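Local coordinates for amino acid adenylation domain-containing protein (Bacillus stratosphericus LAMA 585, PDB 6ULX) that probably activates 2-oxo acids such as 4-methyl-2-oxopentanoate by forming their acyl adenylates, as adenylating enzymes of the ANL superfamily do, at residues A[56-61]-A[157-162]; A[128-133]-A[150-155]; A[308-313]-A[344-349]. All coordinates share one frame; numbering follows the deposited sequence.

Contact 1. Residues A[56-61]-A[157-162]. With SO4 (sulfate ion), chain M.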
loop_
_atom_site.group_PDB
_atom_site.type_symbol
_atom_site.label_atom_id
_atom_site.label_comp_id
_atom_site.label_asym_id
_atom_site.label_seq_id
_atom_site.Cartn_x
_atom_site.Cartn_y
_atom_site.Cartn_z
ATOM N N VAL A 56 -8.142 -17.624 -23.040
ATOM C CA VAL A 56 -9.122 -17.352 -21.995
ATOM C C VAL A 56 -10.200 -16.409 -22.511
ATOM O O VAL A 56 -11.365 -16.497 -22.102
ATOM C CB VAL A 56 -8.425 -16.781 -20.746
ATOM C CG1 VAL A 56 -9.458 -16.384 -19.692
ATOM C CG2 VAL A 56 -7.439 -17.791 -20.177
ATOM N N LEU A 57 -9.838 -15.496 -23.416
ATOM C CA LEU A 57 -10.835 -14.615 -24.013
ATOM C C LEU A 57 -11.923 -15.418 -24.710
ATOM O O LEU A 57 -13.113 -15.096 -24.594
ATOM C CB LEU A 57 -10.165 -13.653 -24.993
ATOM C CG LEU A 57 -11.089 -12.682 -25.724
ATOM C CD1 LEU A 57 -11.940 -11.888 -24.734
ATOM C CD2 LEU A 57 -10.282 -11.735 -26.606
ATOM N N THR A 58 -11.534 -16.468 -25.443
ATOM C CA THR A 58 -12.523 -17.351 -26.053
ATOM C C THR A 58 -13.482 -17.895 -25.002
ATOM O O THR A 58 -14.704 -17.904 -25.200
ATOM C CB THR A 58 -11.825 -18.501 -26.783
ATOM O OG1 THR A 58 -11.049 -17.987 -27.872
ATOM C CG2 THR A 58 -12.848 -19.496 -27.312
ATOM N N GLY A 59 -12.943 -18.355 -23.873
ATOM C CA GLY A 59 -13.798 -18.866 -22.816
ATOM C C GLY A 59 -14.712 -17.800 -22.246
ATOM O O GLY A 59 -15.930 -17.982 -22.174
ATOM N N LEU A 60 -14.137 -16.664 -21.844
ATOM C CA LEU A 60 -14.936 -15.603 -21.238
ATOM C C LEU A 60 -16.070 -15.174 -22.164
ATOM O O LEU A 60 -17.226 -15.062 -21.738
ATOM C CB LEU A 60 -14.046 -14.410 -20.889
ATOM C CG LEU A 60 -12.951 -14.668 -19.856
ATOM C CD1 LEU A 60 -12.214 -13.373 -19.535
ATOM C CD2 LEU A 60 -13.524 -15.286 -18.590
ATOM N N ARG A 61 -15.758 -14.928 -23.440
ATOM C CA ARG A 61 -16.805 -14.569 -24.391
ATOM C C ARG A 61 -17.806 -15.701 -24.572
ATOM O O ARG A 61 -18.968 -15.452 -24.912
ATOM C CB ARG A 61 -16.191 -14.184 -25.736
ATOM C CG ARG A 61 -15.676 -12.754 -25.784
ATOM C CD ARG A 61 -14.999 -12.439 -27.108
ATOM N NE ARG A 61 -14.591 -11.039 -27.186
ATOM C CZ ARG A 61 -13.823 -10.530 -28.145
ATOM N NH1 ARG A 61 -13.368 -11.307 -29.117
ATOM N NH2 ARG A 61 -13.505 -9.245 -28.126
ATOM N N LEU A 157 -7.485 -22.518 -20.988
ATOM C CA LEU A 157 -6.239 -22.469 -21.742
ATOM C C LEU A 157 -6.193 -23.519 -22.849
ATOM O O LEU A 157 -5.370 -23.403 -23.761
ATOM C CB LEU A 157 -5.041 -22.660 -20.816
ATOM C CG LEU A 157 -4.580 -21.478 -19.961
ATOM C CD1 LEU A 157 -4.447 -20.198 -20.784
ATOM C CD2 LEU A 157 -5.516 -21.263 -18.781
ATOM N N THR A 158 -7.055 -24.536 -22.790
ATOM C CA THR A 158 -7.123 -25.561 -23.822
ATOM C C THR A 158 -8.075 -25.187 -24.954
ATOM O O THR A 158 -8.574 -26.077 -25.653
ATOM C CB THR A 158 -7.543 -26.901 -23.211
ATOM O OG1 THR A 158 -8.931 -26.863 -22.867
ATOM C CG2 THR A 158 -6.724 -27.199 -21.962
ATOM N N LEU A 159 -8.344 -23.898 -25.142
ATOM C CA LEU A 159 -9.183 -23.402 -26.221
ATOM C C LEU A 159 -8.323 -22.667 -27.240
ATOM O O LEU A 159 -7.165 -22.331 -26.982
ATOM C CB LEU A 159 -10.274 -22.472 -25.680
ATOM C CG LEU A 159 -11.158 -23.030 -24.563
ATOM C CD1 LEU A 159 -12.156 -21.971 -24.103
ATOM C CD2 LEU A 159 -11.877 -24.287 -25.013
ATOM N N GLU A 160 -8.899 -22.416 -28.412
ATOM C CA GLU A 160 -8.176 -21.680 -29.437
ATOM C C GLU A 160 -8.140 -20.192 -29.084
ATOM O O GLU A 160 -8.880 -19.708 -28.225
ATOM C CB GLU A 160 -8.799 -21.904 -30.817
ATOM C CG GLU A 160 -10.134 -21.218 -31.058
ATOM C CD GLU A 160 -11.320 -22.055 -30.615
ATOM O OE1 GLU A 160 -11.131 -22.959 -29.775
ATOM O OE2 GLU A 160 -12.439 -21.808 -31.112
ATOM N N ARG A 161 -7.268 -19.463 -29.774
ATOM C CA ARG A 161 -7.025 -18.060 -29.476
ATOM C C ARG A 161 -8.012 -17.174 -30.223
ATOM O O ARG A 161 -8.163 -17.290 -31.442
ATOM C CB ARG A 161 -5.588 -17.684 -29.844
ATOM C CG ARG A 161 -4.536 -18.472 -29.072
ATOM C CD ARG A 161 -3.120 -18.072 -29.472
ATOM N NE ARG A 161 -2.826 -18.384 -30.868
ATOM C CZ ARG A 161 -2.886 -17.505 -31.867
ATOM N NH1 ARG A 161 -2.598 -17.891 -33.105
ATOM N NH2 ARG A 161 -3.229 -16.244 -31.632
ATOM N N ASP A 162 -8.685 -16.292 -29.482
ATOM C CA ASP A 162 -9.585 -15.297 -30.063
ATOM C C ASP A 162 -8.783 -14.016 -30.261
ATOM O O ASP A 162 -8.550 -13.263 -29.312
ATOM C CB ASP A 162 -10.794 -15.070 -29.165
ATOM C CG ASP A 162 -11.828 -14.152 -29.795
ATOM O OD1 ASP A 162 -11.471 -13.364 -30.698
ATOM O OD2 ASP A 162 -13.004 -14.213 -29.377
HETATM S S SO4 M . -3.988 -21.834 -32.101
HETATM O O1 SO4 M . -5.017 -22.022 -31.082
HETATM O O2 SO4 M . -4.276 -20.625 -32.867
HETATM O O3 SO4 M . -2.677 -21.714 -31.464
HETATM O O4 SO4 M . -3.980 -22.987 -32.998
#
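Thr58 and Arg61 join helix 46-62 to the loop around Glu160 and Asp162 in a mixed contact far from the centre of the chain, polar at one end and apolar at the other. The Thr58 hydroxyl has one proton, which goes chiefly to the backbone carbonyl of Glu160, with OG1 2.8 Å from O, and only weakly to the carbonyl of Glu54, one turn earlier in the helix. The hydroxyl comes in 34° off the carbonyl plane of Glu160. Asp162 CB lies against this hydroxyl, 3.2 Å from Thr58 OG1, while the carboxylate reaches on to Arg61.

Arg61 and Asp162 form a salt bridge, with NH1 2.9 Å from OD2. The carboxylate oxygen lies close to the guanidinium plane, but NH1 approaches Asp162 OD2 from above the carboxylate plane. The two planes are 67° apart. The chain, extended from CG to NE, carries the guanidinium outward from the helix, past Leu57, to Asp162, and Leu57 CD2 covers one of its faces. NH1 also binds the carbonyl of Ala164, whose N donates to Asp162 OD1. A methionine in place of Arg61 would probably leave the Asp162 carboxylate without its positive partner and the Ala164 carbonyl without this donor.

Helix 46-62 also packs on helix 78-91, through Val56 and Leu57, beside the mostly parallel sheet that holds strands 70-74 and 150-152. The loop 157-162 follows edge strand 150-152. At the apolar end, Val56 CG2 meets Leu157 CD1 at 3.9 Å. Leu159 CD1 rests on the backbone of Gly59, 3.7 Å from its CA, where the helix has no side chain. On the outer side, Arg161 pairs with Glu54 through NH2 and makes a weak bond from NE to a sulfate ion, O3 at 3.4 Å.

Contact 2. Residues A[128-133]-A[150-155]; sequences TDDSLI and VAAVEP
Thr128 N donates to Ala151 O at 2.9 Å, nearly in line with the C=O bond (161°). The return bond, from Val153 N to Thr128 O, is 3.1 Å long but bent, and so weak. Ala152 CA also points a hydrogen at Thr128 O, 3.3 Å away. A third bond, again weak, runs from Asp130 N to Glu154 OE1 at 3.2 Å. It brings the Glu154 carboxylate to the start of helix 130-136, which would probably favour its negative charge. Against this, the Asp130 and Glu154 carboxylates stack with planes 22° apart, and Asp130 OD2 lies 3.5 Å from Glu154 OE1. Such closeness of Asp129, Asp130 and Glu154 may raise the pKa of one.

Thr128 thus bonds to both neighbours of Ala152, the pattern of a parallel bridge. Strand 125-128, helix 130-136 and edge strand 150-152 form a beta-alpha-beta crossover between adjacent strands. Asp129 OD2 accepts from the backbone N atoms of Ser76 and Ser77; OD1, near Glu154 OE2, is buried without a partner.

Ile133 packs on the edge strand. With CG1 anti to the backbone N (chi1 -173°), CD1 reaches Val150 CG1 at 3.8 Å and Ala152 CB at 3.9 Å.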
loop_
_atom_site.group_PDB
_atom_site.type_symbol
_atom_site.label_atom_id
_atom_site.label_comp_id
_atom_site.label_asym_id
_atom_site.label_seq_id
_atom_site.Cartn_x
_atom_site.Cartn_y
_atom_site.Cartn_z
ATOM N N THR A 128 -11.940 -17.897 -11.119
ATOM C CA THR A 128 -11.255 -18.559 -10.016
ATOM C C THR A 128 -10.235 -19.557 -10.557
ATOM O O THR A 128 -10.112 -19.763 -11.767
ATOM C CB THR A 128 -12.276 -19.261 -9.106
ATOM O OG1 THR A 128 -13.378 -18.375 -8.851
ATOM C CG2 THR A 128 -11.659 -19.677 -7.781
ATOM N N ASP A 129 -9.488 -20.158 -9.634
ATOM C CA ASP A 129 -8.553 -21.232 -9.926
ATOM C C ASP A 129 -9.216 -22.586 -9.694
ATOM O O ASP A 129 -10.264 -22.694 -9.053
ATOM C CB ASP A 129 -7.310 -21.124 -9.042
ATOM C CG ASP A 129 -6.431 -19.957 -9.414
ATOM O OD1 ASP A 129 -6.259 -19.717 -10.628
ATOM O OD2 ASP A 129 -5.917 -19.280 -8.497
ATOM N N ASP A 130 -8.579 -23.635 -10.224
ATOM C CA ASP A 130 -9.017 -24.992 -9.913
ATOM C C ASP A 130 -8.841 -25.290 -8.429
ATOM O O ASP A 130 -9.668 -25.980 -7.821
ATOM C CB ASP A 130 -8.240 -26.005 -10.751
ATOM C CG ASP A 130 -8.799 -26.155 -12.153
ATOM O OD1 ASP A 130 -10.023 -25.980 -12.335
ATOM O OD2 ASP A 130 -8.014 -26.461 -13.074
ATOM N N SER A 131 -7.767 -24.776 -7.828
ATOM C CA SER A 131 -7.538 -25.006 -6.407
ATOM C C SER A 131 -8.581 -24.311 -5.545
ATOM O O SER A 131 -8.949 -24.828 -4.482
ATOM C CB SER A 131 -6.139 -24.529 -6.019
ATOM O OG SER A 131 -6.021 -23.126 -6.178
ATOM N N LEU A 132 -9.073 -23.150 -5.984
ATOM C CA LEU A 132 -10.000 -22.356 -5.188
ATOM C C LEU A 132 -11.464 -22.575 -5.543
ATOM O O LEU A 132 -12.331 -22.281 -4.714
ATOM C CB LEU A 132 -9.689 -20.861 -5.345
ATOM C CG LEU A 132 -8.832 -20.195 -4.275
ATOM C CD1 LEU A 132 -8.607 -18.729 -4.631
ATOM C CD2 LEU A 132 -9.476 -20.320 -2.908
ATOM N N ILE A 133 -11.764 -23.078 -6.742
ATOM C CA ILE A 133 -13.151 -23.127 -7.193
ATOM C C ILE A 133 -14.018 -23.919 -6.225
ATOM O O ILE A 133 -15.211 -23.634 -6.077
ATOM C CB ILE A 133 -13.229 -23.704 -8.619
ATOM C CG1 ILE A 133 -14.661 -23.599 -9.151
ATOM C CG2 ILE A 133 -12.768 -25.155 -8.635
ATOM C CD1 ILE A 133 -14.740 -23.346 -10.641
ATOM N N VAL A 150 -19.678 -19.119 -11.088
ATOM C CA VAL A 150 -18.251 -19.344 -10.899
ATOM C C VAL A 150 -17.692 -20.091 -12.101
ATOM O O VAL A 150 -18.391 -20.869 -12.755
ATOM C CB VAL A 150 -17.970 -20.129 -9.596
ATOM C CG1 VAL A 150 -16.479 -20.199 -9.320
ATOM C CG2 VAL A 150 -18.712 -19.497 -8.421
ATOM N N ALA A 151 -16.415 -19.846 -12.389
ATOM C CA ALA A 151 -15.743 -20.487 -13.510
ATOM C C ALA A 151 -14.241 -20.470 -13.256
ATOM O O ALA A 151 -13.706 -19.487 -12.736
ATOM C CB ALA A 151 -16.066 -19.785 -14.833
ATOM N N ALA A 152 -13.570 -21.558 -13.627
ATOM C CA ALA A 152 -12.132 -21.683 -13.449
ATOM C C ALA A 152 -11.402 -21.263 -14.720
ATOM O O ALA A 152 -11.977 -21.194 -15.806
ATOM C CB ALA A 152 -11.760 -23.114 -13.078
ATOM N N VAL A 153 -10.116 -20.977 -14.580
ATOM C CA VAL A 153 -9.308 -20.451 -15.666
ATOM C C VAL A 153 -8.557 -21.550 -16.407
ATOM O O VAL A 153 -8.417 -21.482 -17.627
ATOM C CB VAL A 153 -8.333 -19.377 -15.136
ATOM C CG1 VAL A 153 -7.343 -18.971 -16.213
ATOM C CG2 VAL A 153 -9.108 -18.161 -14.635
ATOM N N GLU A 154 -8.080 -22.568 -15.693
ATOM C CA GLU A 154 -7.253 -23.586 -16.338
ATOM C C GLU A 154 -7.955 -24.260 -17.510
ATOM O O GLU A 154 -7.339 -24.382 -18.580
ATOM C CB GLU A 154 -6.807 -24.627 -15.306
ATOM C CG GLU A 154 -5.744 -24.137 -14.332
ATOM C CD GLU A 154 -6.321 -23.298 -13.203
ATOM O OE1 GLU A 154 -7.544 -23.042 -13.210
ATOM O OE2 GLU A 154 -5.549 -22.900 -12.306
ATOM N N PRO A 155 -9.208 -24.707 -17.393
ATOM C CA PRO A 155 -9.865 -25.334 -18.555
ATOM C C PRO A 155 -9.935 -24.437 -19.776
ATOM O O PRO A 155 -10.111 -24.947 -20.889
ATOM C CB PRO A 155 -11.269 -25.672 -18.031
ATOM C CG PRO A 155 -11.112 -25.758 -16.546
ATOM C CD PRO A 155 -10.059 -24.734 -16.189
#

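Contact 3. Residues A[308-313]-A[344-349]. With SO4 (sulfate ion), chain G; SO4 (sulfate ion), chain P; SO4 (sulfate ion), chain F; SO4 (sulfate ion), chain L.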
loop_
_atom_site.group_PDB
_atom_site.type_symbol
_atom_site.label_atom_id
_atom_site.label_comp_id
_atom_site.label_asym_id
_atom_site.label_seq_id
_atom_site.Cartn_x
_atom_site.Cartn_y
_atom_site.Cartn_z
ATOM N N LYS A 308 14.448 3.034 12.024
ATOM C CA LYS A 308 15.227 1.963 12.635
ATOM C C LYS A 308 15.065 0.650 11.879
ATOM O O LYS A 308 16.011 -0.141 11.806
ATOM C CB LYS A 308 14.821 1.786 14.098
ATOM C CG LYS A 308 15.521 2.741 15.050
ATOM C CD LYS A 308 14.963 2.636 16.466
ATOM C CE LYS A 308 15.780 3.470 17.446
ATOM N NZ LYS A 308 15.204 3.447 18.822
ATOM N N THR A 309 13.883 0.404 11.313
ATOM C CA THR A 309 13.655 -0.841 10.590
ATOM C C THR A 309 14.556 -0.934 9.362
ATOM O O THR A 309 15.261 -1.933 9.167
ATOM C CB THR A 309 12.184 -0.949 10.185
ATOM O OG1 THR A 309 11.355 -0.897 11.351
ATOM C CG2 THR A 309 11.927 -2.254 9.436
ATOM N N ILE A 310 14.555 0.107 8.527
ATOM C CA ILE A 310 15.262 0.022 7.254
ATOM C C ILE A 310 16.771 0.071 7.457
ATOM O O ILE A 310 17.529 -0.477 6.648
ATOM C CB ILE A 310 14.790 1.141 6.304
ATOM C CG1 ILE A 310 15.074 2.518 6.901
ATOM C CG2 ILE A 310 13.302 0.990 6.006
ATOM C CD1 ILE A 310 14.629 3.672 6.017
ATOM N N HIS A 311 17.239 0.720 8.524
ATOM C CA HIS A 311 18.680 0.804 8.747
ATOM C C HIS A 311 19.234 -0.486 9.342
ATOM O O HIS A 311 20.334 -0.916 8.975
ATOM C CB HIS A 311 19.003 2.002 9.639
ATOM C CG HIS A 311 18.929 3.315 8.924
ATOM N ND1 HIS A 311 18.001 4.285 9.241
ATOM C CD2 HIS A 311 19.659 3.814 7.897
ATOM C CE1 HIS A 311 18.168 5.328 8.446
ATOM N NE2 HIS A 311 19.166 5.066 7.620
ATOM N N ARG A 312 18.494 -1.116 10.259
ATOM C CA ARG A 312 18.873 -2.452 10.708
ATOM C C ARG A 312 18.850 -3.432 9.540
ATOM O O ARG A 312 19.706 -4.318 9.443
ATOM C CB ARG A 312 17.934 -2.919 11.820
ATOM C CG ARG A 312 18.278 -4.280 12.415
ATOM C CD ARG A 312 19.425 -4.193 13.428
ATOM N NE ARG A 312 19.590 -5.438 14.176
ATOM C CZ ARG A 312 20.580 -6.313 13.989
ATOM N NH1 ARG A 312 21.523 -6.089 13.082
ATOM N NH2 ARG A 312 20.629 -7.416 14.725
ATOM N N PHE A 313 17.875 -3.277 8.640
ATOM C CA PHE A 313 17.794 -4.126 7.454
ATOM C C PHE A 313 19.053 -3.997 6.604
ATOM O O PHE A 313 19.691 -5.002 6.254
ATOM C CB PHE A 313 16.549 -3.749 6.651
ATOM C CG PHE A 313 16.247 -4.667 5.514
ATOM C CD1 PHE A 313 16.727 -4.402 4.244
ATOM C CD2 PHE A 313 15.457 -5.789 5.704
ATOM C CE1 PHE A 313 16.436 -5.240 3.191
ATOM C CE2 PHE A 313 15.164 -6.632 4.654
ATOM C CZ PHE A 313 15.651 -6.358 3.396
ATOM N N PHE A 344 15.063 8.888 -2.561
ATOM C CA PHE A 344 16.340 8.300 -2.934
ATOM C C PHE A 344 17.455 8.767 -2.005
ATOM O O PHE A 344 18.600 8.927 -2.431
ATOM C CB PHE A 344 16.690 8.640 -4.385
ATOM C CG PHE A 344 15.554 8.433 -5.349
ATOM C CD1 PHE A 344 15.289 7.177 -5.873
ATOM C CD2 PHE A 344 14.758 9.498 -5.739
ATOM C CE1 PHE A 344 14.246 6.990 -6.760
ATOM C CE2 PHE A 344 13.716 9.313 -6.626
ATOM C CZ PHE A 344 13.460 8.059 -7.135
ATOM N N ALA A 345 17.137 8.982 -0.732
ATOM C CA ALA A 345 18.072 9.576 0.212
ATOM C C ALA A 345 18.489 8.636 1.333
ATOM O O ALA A 345 19.315 9.022 2.167
ATOM C CB ALA A 345 17.458 10.851 0.819
ATOM N N ILE A 346 17.947 7.424 1.385
ATOM C CA ILE A 346 18.289 6.489 2.452
ATOM C C ILE A 346 19.661 5.892 2.167
ATOM O O ILE A 346 19.948 5.471 1.041
ATOM C CB ILE A 346 17.220 5.392 2.582
ATOM C CG1 ILE A 346 15.866 6.003 2.942
ATOM C CG2 ILE A 346 17.638 4.362 3.628
ATOM C CD1 ILE A 346 15.830 6.697 4.301
ATOM N N GLU A 347 20.513 5.854 3.190
ATOM C CA GLU A 347 21.872 5.345 3.066
ATOM C C GLU A 347 22.253 4.611 4.340
ATOM O O GLU A 347 21.909 5.048 5.445
ATOM C CB GLU A 347 22.865 6.481 2.793
ATOM C CG GLU A 347 22.652 7.180 1.462
ATOM C CD GLU A 347 23.636 8.313 1.234
ATOM O OE1 GLU A 347 24.123 8.891 2.231
ATOM O OE2 GLU A 347 23.925 8.622 0.058
ATOM N N ARG A 348 22.974 3.495 4.179
ATOM C CA ARG A 348 23.400 2.725 5.342
ATOM C C ARG A 348 24.323 3.548 6.230
ATOM O O ARG A 348 24.127 3.627 7.451
ATOM C CB ARG A 348 24.101 1.443 4.895
ATOM C CG ARG A 348 24.354 0.455 6.023
ATOM C CD ARG A 348 25.574 -0.427 5.745
ATOM N NE ARG A 348 25.545 -1.028 4.416
ATOM C CZ ARG A 348 26.376 -0.711 3.423
ATOM N NH1 ARG A 348 27.325 0.202 3.594
ATOM N NH2 ARG A 348 26.257 -1.319 2.251
ATOM N N GLY A 349 25.337 4.170 5.634
ATOM C CA GLY A 349 26.298 4.948 6.391
ATOM C C GLY A 349 25.689 6.102 7.154
ATOM O O GLY A 349 25.854 6.201 8.375
HETATM S S SO4 G . 29.172 1.489 6.496
HETATM O O1 SO4 G . 28.131 1.775 7.479
HETATM O O2 SO4 G . 29.183 2.537 5.475
HETATM O O3 SO4 G . 30.472 1.445 7.163
HETATM O O4 SO4 G . 28.905 0.199 5.869
HETATM S S SO4 P . 12.647 -3.723 13.660
HETATM O O1 SO4 P . 12.235 -4.491 14.832
HETATM O O2 SO4 P . 12.070 -2.383 13.733
HETATM O O3 SO4 P . 14.104 -3.628 13.628
HETATM O O4 SO4 P . 12.182 -4.396 12.452
HETATM S S SO4 F . 28.114 -0.112 -0.454
HETATM O O1 SO4 F . 26.656 -0.100 -0.457
HETATM O O2 SO4 F . 28.612 1.182 -0.912
HETATM O O3 SO4 F . 28.594 -0.362 0.902
HETATM O O4 SO4 F . 28.593 -1.161 -1.344
HETATM S S SO4 L . 15.806 12.934 -3.226
HETATM O O1 SO4 L . 15.374 14.329 -3.135
HETATM O O2 SO4 L . 14.741 12.060 -2.746
HETATM O O3 SO4 L . 17.000 12.742 -2.411
HETATM O O4 SO4 L . 16.109 12.613 -4.620
HETATM O O HOH W 1 19.713 7.053 5.819
#
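One water molecule joins His311 to Glu347. It lies 2.7 Å from His311 NE2, at the edge of the ring and in its plane, and accepts a bond from Glu347 N at 3.0 Å. The Glu347 carbonyl oxygen also sits at this edge, 3.5 Å from His311 NE2. The other ring nitrogen, ND1, makes a weak bond to the carbonyl of Pro307, one turn back. The imidazole is thus engaged at both nitrogens, only weakly at ND1, which may limit its rotation. Ile310 CG1 lies over one face of the ring, offset toward the rim.

Helix 307-317 links two neighbouring parallel strands, 297-300 and 327-333, in a beta-alpha-beta crossover of the nine-stranded sheet. The loop 344-349 follows strand 338-342, the next in the sheet, and passes across the helix.

The apolar part of the contact is a pair of isoleucines. Ile310 CG1 stands between the backbone N and the carbonyl carbon (chi1 61°), which sends CD1 toward the loop. There CD1 meets Ile346 CD1 at 3.7 Å and Ile346 CG2 at 3.9 Å. The two side chains cross at about a right angle. Both also lean on strand 327-333, Ile310 on Ile327 and Ile346 on Pro329. The bound acyl adenylate is about 10 Å from the Ile310 side chain.

Arg348 points away from the helix. Its guanidinium grips a sulfate ion, with Arg348 NH1 3.0 Å and Arg348 NH2 2.9 Å from the same oxygen, O3. NH1 also makes a weak bond to a second sulfate. These ions probably come from the crystallisation liquor.

Overall arrangement
Contacts 1 and 2 are neighbours, with centres 14 Å apart. Val56 of contact 1 touches Val153 of contact 2, and contact 2 is nested in the chain loop that contact 1 closes. Both serve the edge of the seven-stranded sheet and are only partly buried. Contact 1 depends on a salt bridge and a hydroxyl bond, while contact 2 relies on strand pairing and crowds acidic groups together. Contact 3 lies on the opposite side of the chain's centre, 48 Å from contact 1 and 42 Å from contact 2 between centres. It belongs to the nine-stranded sheet. It is smaller and more buried, and rests on isoleucine packing and a bridging water.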